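NDP-N-acetyl-D-galactosaminuronic acid dehydrogenase (Methanosarcina mazei Go1, PDB 3G79) probably oxidises UDP-N-acetyl-mannosamine to the corresponding uronic acid, using two molecules of NAD+ in a four-electron reaction. Local coordinates at residues K71-G76 against G186-N191; G22-G27 against L47-N52; M390-Y395 against D406-V411. One frame throughout, in Å; residues are numbered along the deposited sequence.

Contact 1: K71-G76 against G186-N191; sequences KGEEPG and GRLLKN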
loop_
_atom_site.group_PDB
_atom_site.type_symbol
_atom_site.label_atom_id
_atom_site.label_comp_id
_atom_site.label_asym_id
_atom_site.label_seq_id
_atom_site.Cartn_x
_atom_site.Cartn_y
_atom_site.Cartn_z
ATOM N N LYS A 71 11.369 -4.042 35.296
ATOM C CA LYS A 71 10.164 -4.698 34.707
ATOM C C LYS A 71 10.268 -6.125 34.112
ATOM O O LYS A 71 9.281 -6.622 33.541
ATOM C CB LYS A 71 9.384 -3.765 33.734
ATOM C CG LYS A 71 8.533 -2.689 34.441
ATOM C CD LYS A 71 7.345 -2.211 33.615
ATOM C CE LYS A 71 6.152 -3.142 33.764
ATOM N NZ LYS A 71 4.908 -2.534 33.227
ATOM N N GLY A 72 11.415 -6.788 34.266
ATOM C CA GLY A 72 11.603 -8.137 33.700
ATOM C C GLY A 72 11.609 -8.133 32.170
ATOM O O GLY A 72 10.643 -7.709 31.526
ATOM N N GLU A 73 12.701 -8.593 31.574
ATOM C CA GLU A 73 12.844 -8.480 30.131
ATOM C C GLU A 73 13.297 -9.772 29.526
ATOM O O GLU A 73 14.230 -10.376 30.037
ATOM C CB GLU A 73 13.875 -7.404 29.791
ATOM C CG GLU A 73 14.227 -7.334 28.331
ATOM C CD GLU A 73 13.018 -7.104 27.479
ATOM O OE1 GLU A 73 12.347 -6.078 27.678
ATOM O OE2 GLU A 73 12.733 -7.950 26.611
ATOM N N GLU A 74 12.643 -10.175 28.430
ATOM C CA GLU A 74 13.133 -11.266 27.576
ATOM C C GLU A 74 13.884 -12.206 28.474
ATOM O O GLU A 74 15.044 -12.502 28.200
ATOM C CB GLU A 74 14.105 -10.747 26.485
ATOM C CG GLU A 74 13.507 -10.584 25.084
ATOM C CD GLU A 74 12.996 -11.906 24.474
ATOM O OE1 GLU A 74 11.765 -12.165 24.536
ATOM O OE2 GLU A 74 13.822 -12.693 23.946
ATOM N N PRO A 75 13.229 -12.658 29.558
ATOM C CA PRO A 75 13.905 -13.265 30.724
ATOM C C PRO A 75 15.094 -14.135 30.331
ATOM O O PRO A 75 15.212 -15.305 30.751
ATOM C CB PRO A 75 12.785 -14.047 31.434
ATOM C CG PRO A 75 11.527 -13.212 31.142
ATOM C CD PRO A 75 11.753 -12.657 29.712
ATOM N N GLY A 76 15.931 -13.536 29.490
ATOM C CA GLY A 76 17.302 -13.937 29.270
ATOM C C GLY A 76 18.207 -12.735 29.533
ATOM O O GLY A 76 19.433 -12.888 29.629
ATOM N N GLY A 186 10.065 -6.386 26.439
ATOM C CA GLY A 186 9.553 -7.754 26.510
ATOM C C GLY A 186 10.017 -8.635 25.347
ATOM O O GLY A 186 10.027 -9.873 25.465
ATOM N N ARG A 187 10.391 -8.000 24.230
ATOM C CA ARG A 187 10.878 -8.703 23.039
ATOM C C ARG A 187 12.277 -8.198 22.575
ATOM O O ARG A 187 12.575 -8.201 21.375
ATOM C CB ARG A 187 9.863 -8.578 21.878
ATOM C CG ARG A 187 8.458 -9.230 22.048
ATOM C CD ARG A 187 7.703 -9.246 20.669
ATOM N NE ARG A 187 6.236 -9.346 20.731
ATOM C CZ ARG A 187 5.396 -8.962 19.755
ATOM N NH1 ARG A 187 5.847 -8.438 18.618
ATOM N NH2 ARG A 187 4.084 -9.108 19.913
ATOM N N LEU A 188 13.114 -7.753 23.518
ATOM C CA LEU A 188 14.394 -7.079 23.179
ATOM C C LEU A 188 15.439 -7.999 22.505
ATOM O O LEU A 188 15.890 -7.734 21.381
ATOM C CB LEU A 188 15.001 -6.355 24.398
ATOM C CG LEU A 188 14.937 -4.819 24.601
ATOM C CD1 LEU A 188 13.764 -4.154 23.958
ATOM C CD2 LEU A 188 14.974 -4.407 26.082
ATOM N N LEU A 189 15.811 -9.070 23.197
ATOM C CA LEU A 189 16.774 -10.017 22.679
ATOM C C LEU A 189 16.448 -10.598 21.297
ATOM O O LEU A 189 17.343 -10.674 20.454
ATOM C CB LEU A 189 17.040 -11.117 23.692
ATOM C CG LEU A 189 18.153 -10.848 24.691
ATOM C CD1 LEU A 189 17.931 -9.570 25.450
ATOM C CD2 LEU A 189 18.325 -12.031 25.671
ATOM N N LYS A 190 15.198 -10.986 21.039
ATOM C CA LYS A 190 14.929 -11.618 19.750
ATOM C C LYS A 190 14.715 -10.635 18.640
ATOM O O LYS A 190 15.000 -10.953 17.482
ATOM C CB LYS A 190 13.821 -12.700 19.760
ATOM C CG LYS A 190 12.559 -12.422 20.560
ATOM C CD LYS A 190 11.944 -13.760 21.008
ATOM C CE LYS A 190 12.993 -14.660 21.723
ATOM N NZ LYS A 190 12.593 -16.115 21.834
ATOM N N ASN A 191 14.209 -9.453 18.979
ATOM C CA ASN A 191 14.098 -8.375 17.988
ATOM C C ASN A 191 15.473 -8.044 17.392
ATOM O O ASN A 191 15.658 -8.095 16.184
ATOM C CB ASN A 191 13.458 -7.120 18.598
ATOM C CG ASN A 191 11.949 -7.251 18.791
ATOM O OD1 ASN A 191 11.317 -6.325 19.272
ATOM N ND2 ASN A 191 11.377 -8.385 18.411
#

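Contact 2: G22-G27 against L47-N52; sequences GVLGMG and LGFQRN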
loop_
_atom_site.group_PDB
_atom_site.type_symbol
_atom_site.label_atom_id
_atom_site.label_comp_id
_atom_site.label_asym_id
_atom_site.label_seq_id
_atom_site.Cartn_x
_atom_site.Cartn_y
_atom_site.Cartn_z
ATOM N N GLY A 22 32.294 -0.482 22.280
ATOM C CA GLY A 22 31.804 0.308 23.398
ATOM C C GLY A 22 30.355 0.601 23.119
ATOM O O GLY A 22 29.976 0.778 21.961
ATOM N N VAL A 23 29.524 0.575 24.157
ATOM C CA VAL A 23 28.155 1.102 23.998
ATOM C C VAL A 23 27.893 2.244 24.966
ATOM O O VAL A 23 28.225 2.145 26.159
ATOM C CB VAL A 23 27.114 0.010 24.130
ATOM C CG1 VAL A 23 25.753 0.572 23.946
ATOM C CG2 VAL A 23 27.370 -1.067 23.075
ATOM N N LEU A 24 27.376 3.342 24.435
ATOM C CA LEU A 24 26.971 4.471 25.255
ATOM C C LEU A 24 25.464 4.472 25.336
ATOM O O LEU A 24 24.781 4.432 24.288
ATOM C CB LEU A 24 27.408 5.796 24.636
ATOM C CG LEU A 24 28.777 6.398 24.901
ATOM C CD1 LEU A 24 29.771 5.818 23.966
ATOM C CD2 LEU A 24 28.701 7.883 24.705
ATOM N N GLY A 25 24.938 4.545 26.561
ATOM C CA GLY A 25 23.477 4.551 26.744
ATOM C C GLY A 25 23.014 3.267 27.412
ATOM O O GLY A 25 22.496 2.325 26.745
ATOM N N MET A 26 23.196 3.215 28.734
ATOM C CA MET A 26 22.789 2.028 29.459
ATOM C C MET A 26 21.261 2.000 29.749
ATOM O O MET A 26 20.820 2.001 30.897
ATOM C CB MET A 26 23.678 1.803 30.683
ATOM C CG MET A 26 25.135 1.432 30.330
ATOM S SD MET A 26 25.394 -0.005 29.218
ATOM C CE MET A 26 26.022 -1.117 30.337
ATOM N N GLY A 27 20.470 1.953 28.668
ATOM C CA GLY A 27 19.002 1.996 28.750
ATOM C C GLY A 27 18.310 0.737 28.248
ATOM O O GLY A 27 18.940 -0.323 28.113
ATOM N N LEU A 47 32.606 -2.379 26.504
ATOM C CA LEU A 47 32.452 -1.421 27.571
ATOM C C LEU A 47 31.119 -0.768 27.396
ATOM O O LEU A 47 30.752 -0.387 26.279
ATOM C CB LEU A 47 33.545 -0.359 27.482
ATOM C CG LEU A 47 35.007 -0.809 27.650
ATOM C CD1 LEU A 47 35.928 0.338 27.368
ATOM C CD2 LEU A 47 35.320 -1.380 29.036
ATOM N N GLY A 48 30.372 -0.660 28.489
ATOM C CA GLY A 48 29.162 0.137 28.531
ATOM C C GLY A 48 29.419 1.407 29.347
ATOM O O GLY A 48 29.989 1.374 30.472
ATOM N N PHE A 49 28.966 2.522 28.797
ATOM C CA PHE A 49 29.291 3.803 29.344
ATOM C C PHE A 49 28.113 4.431 30.077
ATOM O O PHE A 49 27.029 4.640 29.491
ATOM C CB PHE A 49 29.895 4.693 28.250
ATOM C CG PHE A 49 31.260 4.228 27.834
ATOM C CD1 PHE A 49 32.380 4.574 28.590
ATOM C CD2 PHE A 49 31.415 3.371 26.730
ATOM C CE1 PHE A 49 33.622 4.106 28.258
ATOM C CE2 PHE A 49 32.655 2.893 26.395
ATOM C CZ PHE A 49 33.757 3.241 27.152
ATOM N N GLN A 50 28.354 4.665 31.377
ATOM C CA GLN A 50 27.452 5.378 32.307
ATOM C C GLN A 50 28.129 6.409 33.254
ATOM O O GLN A 50 29.070 6.086 33.975
ATOM C CB GLN A 50 26.719 4.374 33.192
ATOM C CG GLN A 50 25.228 4.344 33.006
ATOM C CD GLN A 50 24.553 5.652 33.338
ATOM O OE1 GLN A 50 23.550 6.008 32.727
ATOM N NE2 GLN A 50 25.099 6.374 34.273
ATOM N N ARG A 51 27.629 7.638 33.268
ATOM C CA ARG A 51 27.935 8.621 34.337
ATOM C C ARG A 51 27.435 8.105 35.713
ATOM O O ARG A 51 26.556 7.251 35.765
ATOM C CB ARG A 51 27.189 9.928 34.006
ATOM C CG ARG A 51 27.929 11.261 34.238
ATOM C CD ARG A 51 26.947 12.341 34.686
ATOM N NE ARG A 51 26.892 13.533 33.820
ATOM C CZ ARG A 51 26.016 13.734 32.820
ATOM N NH1 ARG A 51 25.102 12.816 32.502
ATOM N NH2 ARG A 51 26.055 14.872 32.126
ATOM N N ASN A 52 27.967 8.607 36.828
ATOM C CA ASN A 52 27.146 8.643 38.060
ATOM C C ASN A 52 26.136 9.791 38.013
ATOM O O ASN A 52 26.264 10.768 38.767
ATOM C CB ASN A 52 27.960 8.751 39.351
ATOM C CG ASN A 52 27.089 9.140 40.580
ATOM O OD1 ASN A 52 27.581 9.760 41.528
ATOM N ND2 ASN A 52 25.789 8.798 40.546
HETATM O O HOH W 1 23.698 5.624 29.996
#

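Contact 3: M390-Y395 against D406-V411; sequences MVHDPY and DNLEEV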
loop_
_atom_site.group_PDB
_atom_site.type_symbol
_atom_site.label_atom_id
_atom_site.label_comp_id
_atom_site.label_asym_id
_atom_site.label_seq_id
_atom_site.Cartn_x
_atom_site.Cartn_y
_atom_site.Cartn_z
ATOM N N MET A 390 -17.814 12.255 29.430
ATOM C CA MET A 390 -17.172 11.267 30.293
ATOM C C MET A 390 -16.415 10.211 29.461
ATOM O O MET A 390 -16.973 9.596 28.544
ATOM C CB MET A 390 -18.192 10.627 31.239
ATOM C CG MET A 390 -18.471 11.476 32.515
ATOM S SD MET A 390 -19.667 10.834 33.721
ATOM C CE MET A 390 -18.798 9.403 34.327
ATOM N N VAL A 391 -15.135 10.043 29.805
ATOM C CA VAL A 391 -14.134 9.227 29.130
ATOM C C VAL A 391 -13.885 7.954 29.912
ATOM O O VAL A 391 -13.617 7.992 31.150
ATOM C CB VAL A 391 -12.770 9.956 29.116
ATOM C CG1 VAL A 391 -11.724 9.055 28.554
ATOM C CG2 VAL A 391 -12.815 11.268 28.314
ATOM N N HIS A 392 -13.939 6.834 29.204
ATOM C CA HIS A 392 -13.662 5.539 29.785
ATOM C C HIS A 392 -12.506 4.870 29.089
ATOM O O HIS A 392 -12.312 5.025 27.870
ATOM C CB HIS A 392 -14.882 4.635 29.677
ATOM C CG HIS A 392 -14.663 3.239 30.199
ATOM N ND1 HIS A 392 -14.134 2.228 29.424
ATOM C CD2 HIS A 392 -14.946 2.681 31.402
ATOM C CE1 HIS A 392 -14.085 1.110 30.133
ATOM N NE2 HIS A 392 -14.568 1.359 31.337
ATOM N N ASP A 393 -11.758 4.100 29.873
ATOM C CA ASP A 393 -10.666 3.292 29.358
ATOM C C ASP A 393 -10.146 2.366 30.463
ATOM O O ASP A 393 -9.802 2.836 31.567
ATOM C CB ASP A 393 -9.548 4.170 28.822
ATOM C CG ASP A 393 -8.570 3.398 27.983
ATOM O OD1 ASP A 393 -8.684 3.453 26.729
ATOM O OD2 ASP A 393 -7.703 2.726 28.591
ATOM N N PRO A 394 -10.067 1.047 30.169
ATOM C CA PRO A 394 -9.718 0.073 31.201
ATOM C C PRO A 394 -8.265 0.167 31.590
ATOM O O PRO A 394 -7.896 -0.314 32.653
ATOM C CB PRO A 394 -9.988 -1.287 30.525
ATOM C CG PRO A 394 -10.650 -0.981 29.241
ATOM C CD PRO A 394 -10.221 0.399 28.858
ATOM N N TYR A 395 -7.466 0.823 30.759
ATOM C CA TYR A 395 -6.001 0.754 30.856
ATOM C C TYR A 395 -5.315 2.065 31.145
ATOM O O TYR A 395 -4.318 2.102 31.855
ATOM C CB TYR A 395 -5.417 0.190 29.562
ATOM C CG TYR A 395 -6.056 -1.092 29.175
ATOM C CD1 TYR A 395 -5.667 -2.287 29.781
ATOM C CD2 TYR A 395 -7.083 -1.119 28.228
ATOM C CE1 TYR A 395 -6.275 -3.488 29.444
ATOM C CE2 TYR A 395 -7.708 -2.315 27.881
ATOM C CZ TYR A 395 -7.296 -3.490 28.491
ATOM O OH TYR A 395 -7.889 -4.681 28.154
ATOM N N ASP A 406 -12.249 4.029 35.065
ATOM C CA ASP A 406 -12.276 2.567 35.038
ATOM C C ASP A 406 -13.677 2.014 34.706
ATOM O O ASP A 406 -13.802 1.119 33.875
ATOM C CB ASP A 406 -11.800 2.007 36.398
ATOM C CG ASP A 406 -11.978 3.022 37.549
ATOM O OD1 ASP A 406 -11.277 4.066 37.533
ATOM O OD2 ASP A 406 -12.823 2.807 38.462
ATOM N N ASN A 407 -14.732 2.546 35.333
ATOM C CA ASN A 407 -16.043 1.867 35.262
ATOM C C ASN A 407 -17.033 2.379 34.206
ATOM O O ASN A 407 -17.440 3.549 34.177
ATOM C CB ASN A 407 -16.649 1.560 36.668
ATOM C CG ASN A 407 -17.776 2.499 37.077
ATOM O OD1 ASN A 407 -18.949 2.214 36.833
ATOM N ND2 ASN A 407 -17.427 3.603 37.733
ATOM N N LEU A 408 -17.362 1.447 33.314
ATOM C CA LEU A 408 -18.146 1.683 32.129
ATOM C C LEU A 408 -19.491 2.269 32.512
ATOM O O LEU A 408 -19.931 3.255 31.921
ATOM C CB LEU A 408 -18.337 0.362 31.387
ATOM C CG LEU A 408 -18.196 0.321 29.865
ATOM C CD1 LEU A 408 -19.078 -0.757 29.266
ATOM C CD2 LEU A 408 -18.482 1.649 29.247
ATOM N N GLU A 409 -20.112 1.660 33.523
ATOM C CA GLU A 409 -21.457 1.993 34.002
ATOM C C GLU A 409 -21.582 3.483 34.293
ATOM O O GLU A 409 -22.545 4.139 33.868
ATOM C CB GLU A 409 -21.788 1.157 35.258
ATOM C CG GLU A 409 -23.277 1.052 35.652
ATOM C CD GLU A 409 -23.829 2.286 36.382
ATOM O OE1 GLU A 409 -23.070 2.978 37.100
ATOM O OE2 GLU A 409 -25.048 2.565 36.243
ATOM N N GLU A 410 -20.611 4.033 35.013
ATOM C CA GLU A 410 -20.787 5.417 35.422
ATOM C C GLU A 410 -20.627 6.321 34.200
ATOM O O GLU A 410 -21.366 7.269 34.017
ATOM C CB GLU A 410 -19.948 5.791 36.680
ATOM C CG GLU A 410 -18.523 6.278 36.514
ATOM C CD GLU A 410 -17.969 6.940 37.810
ATOM O OE1 GLU A 410 -17.070 7.813 37.699
ATOM O OE2 GLU A 410 -18.436 6.594 38.932
ATOM N N VAL A 411 -19.693 5.958 33.335
ATOM C CA VAL A 411 -19.469 6.672 32.086
ATOM C C VAL A 411 -20.677 6.600 31.151
ATOM O O VAL A 411 -21.060 7.598 30.560
ATOM C CB VAL A 411 -18.224 6.169 31.392
ATOM C CG1 VAL A 411 -18.170 6.718 29.975
ATOM C CG2 VAL A 411 -17.002 6.590 32.183
#

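Contact 1: K71-G76 against G186-N191
The carboxylates of E73 and E74 are the flat groups here, and both lie against the start of helix 188-194. E73 OE1 takes the N-H of G186 on its syn lone pair (2.6 Å, nearly straight at 161°). E73 OE2 receives L188 N from above the carboxylate plane, 49° out of it, at 3.1 Å. With CG anti to the backbone N (chi1 172°) and a bend at chi2, the E73 chain crosses L188 at about a right angle, and L188 CD2 approaches E73 OE1 to 3.5 Å. E74 meets the same turn with its carbon chain: CG lies 3.3 Å from L189 N. Beyond it, E74 OE1 sits 3.0 Å from G186 O, two acceptors facing each other, while K190 CE comes within 3.1 Å of E74 OE2. L188 and L189 also pack on P32 of helix 30-39. E73 thus holds the loop before helix 77-86 to the first turn of helix 188-194, where the helix end would probably stabilise its negative charge; K190 NZ stays 4.2 Å from E74 OE2, without direct contact, and the attraction of these opposite charges is probably modest.

Contact 2: G22-G27 against L47-N52
V23 and its neighbours G48 and F49 join the first two strands of a Rossmann-type sheet, linked through helix 30-39 as a beta-alpha-beta unit. The strands 22-24 and 47-49 run parallel, 4.6 Å apart at closest approach and inclined by 17°. V23 donates through N to L47 O (2.6 Å) and accepts at O from F49 N (2.8 Å), while G22 CA and G48 CA add C-H...O contacts to the same two carbonyls. On the face shared by G22, L24, L47 and F49, the F49 ring turns its edge to G22 CA, the glycine leaving room for F49 CE2 at 4.0 Å; L24 CG touches F49 CB at 3.9 Å.

Past strand 20-24 the chain enters a glycine-rich turn, G25 and G27 fitting the GxGxxG pattern that in Rossmann domains lies beside the dinucleotide, consistent with a role in NAD binding. M26, at the centre of an inverse gamma turn, folds back over the second strand: with CG anti to the carbonyl carbon (chi1 -68°) and a bend at chi2, it brings SD to 3.8 Å from G48 CA, and a bend at chi3 lays CE on the same atom, where a side chain on G48 would collide with it. An alanine at M26 would remove SD and CE from G48 CA and CG from Q50, and would probably open a gap toward F90 and C92 of strand 90-93. Between M26 and Q50 a water accepts from M26 N (2.8 Å) and donates to Q50 OE1 (2.8 Å), and M26 CB rests on Q50 CG.

Contact 3: M390-Y395 against D406-V411
M390 and V411 bring their CA atoms to 5.4 Å where the end of strand 388-392 passes the first turn of helix 408-412, whose N-cap is N407. N407 OD1 accepts from E410 N (3.1 Å), the donor lying above the carbonyl plane. H392 makes the largest share of the contact. Its CG is anti to the backbone N (chi1 177°), and the ring reaches the residues that lead into the helix. L408 CG stands over one face of the H392 ring in a CH-pi contact, 4.2 Å from the ring centroid and 15° off the normal, whereas N407 C and V411 CG2 lie at the edge. The two side chains of H392 and L408 cross at about a right angle. From H392 NE2 a weak hydrogen bond runs to D406 O, short at 2.7 Å but bent to 119°, and ND1 is bonded to the hydroxyl of Y427. Nearer the start of the strand segment, V411 wedges its methyls against the backbone and H392 CB, CG1 at 3.4 Å from M390 O and CG2 at 3.8 Å from H392 CB. M390, its chain bent at chi3, lays CE on E410, 3.4 Å from E410 O and also touching CG. With ND1 bonded to Y427, NE2 weakly to D406 O and L408 over one face, the imidazole is probably restrained from turning, linking strand 388-392, the loop before the helix and Y427 within the UDP-binding domain by a mixture of polar and apolar contacts.

Contact 2 is the buried one, two neighbouring strands of the NAD-binding sheet held by backbone bonds and apolar side chains. Contacts 1 and 3 are partly buried and each sets side chains against the first turn of a helix, in contact 1 through a carboxylate gripping N-H groups, in contact 3 through a histidine ring that meets a carbonyl and a leucine. Contacts 1 and 2 belong to the same domain, their centres about 19 Å apart, and share an element indirectly: L188 and L189 of contact 1 rest on helix 30-39, which connects the two strands of contact 2. Contact 3 lies in the UDP-binding domain, its centre about 32 Å from that of contact 1.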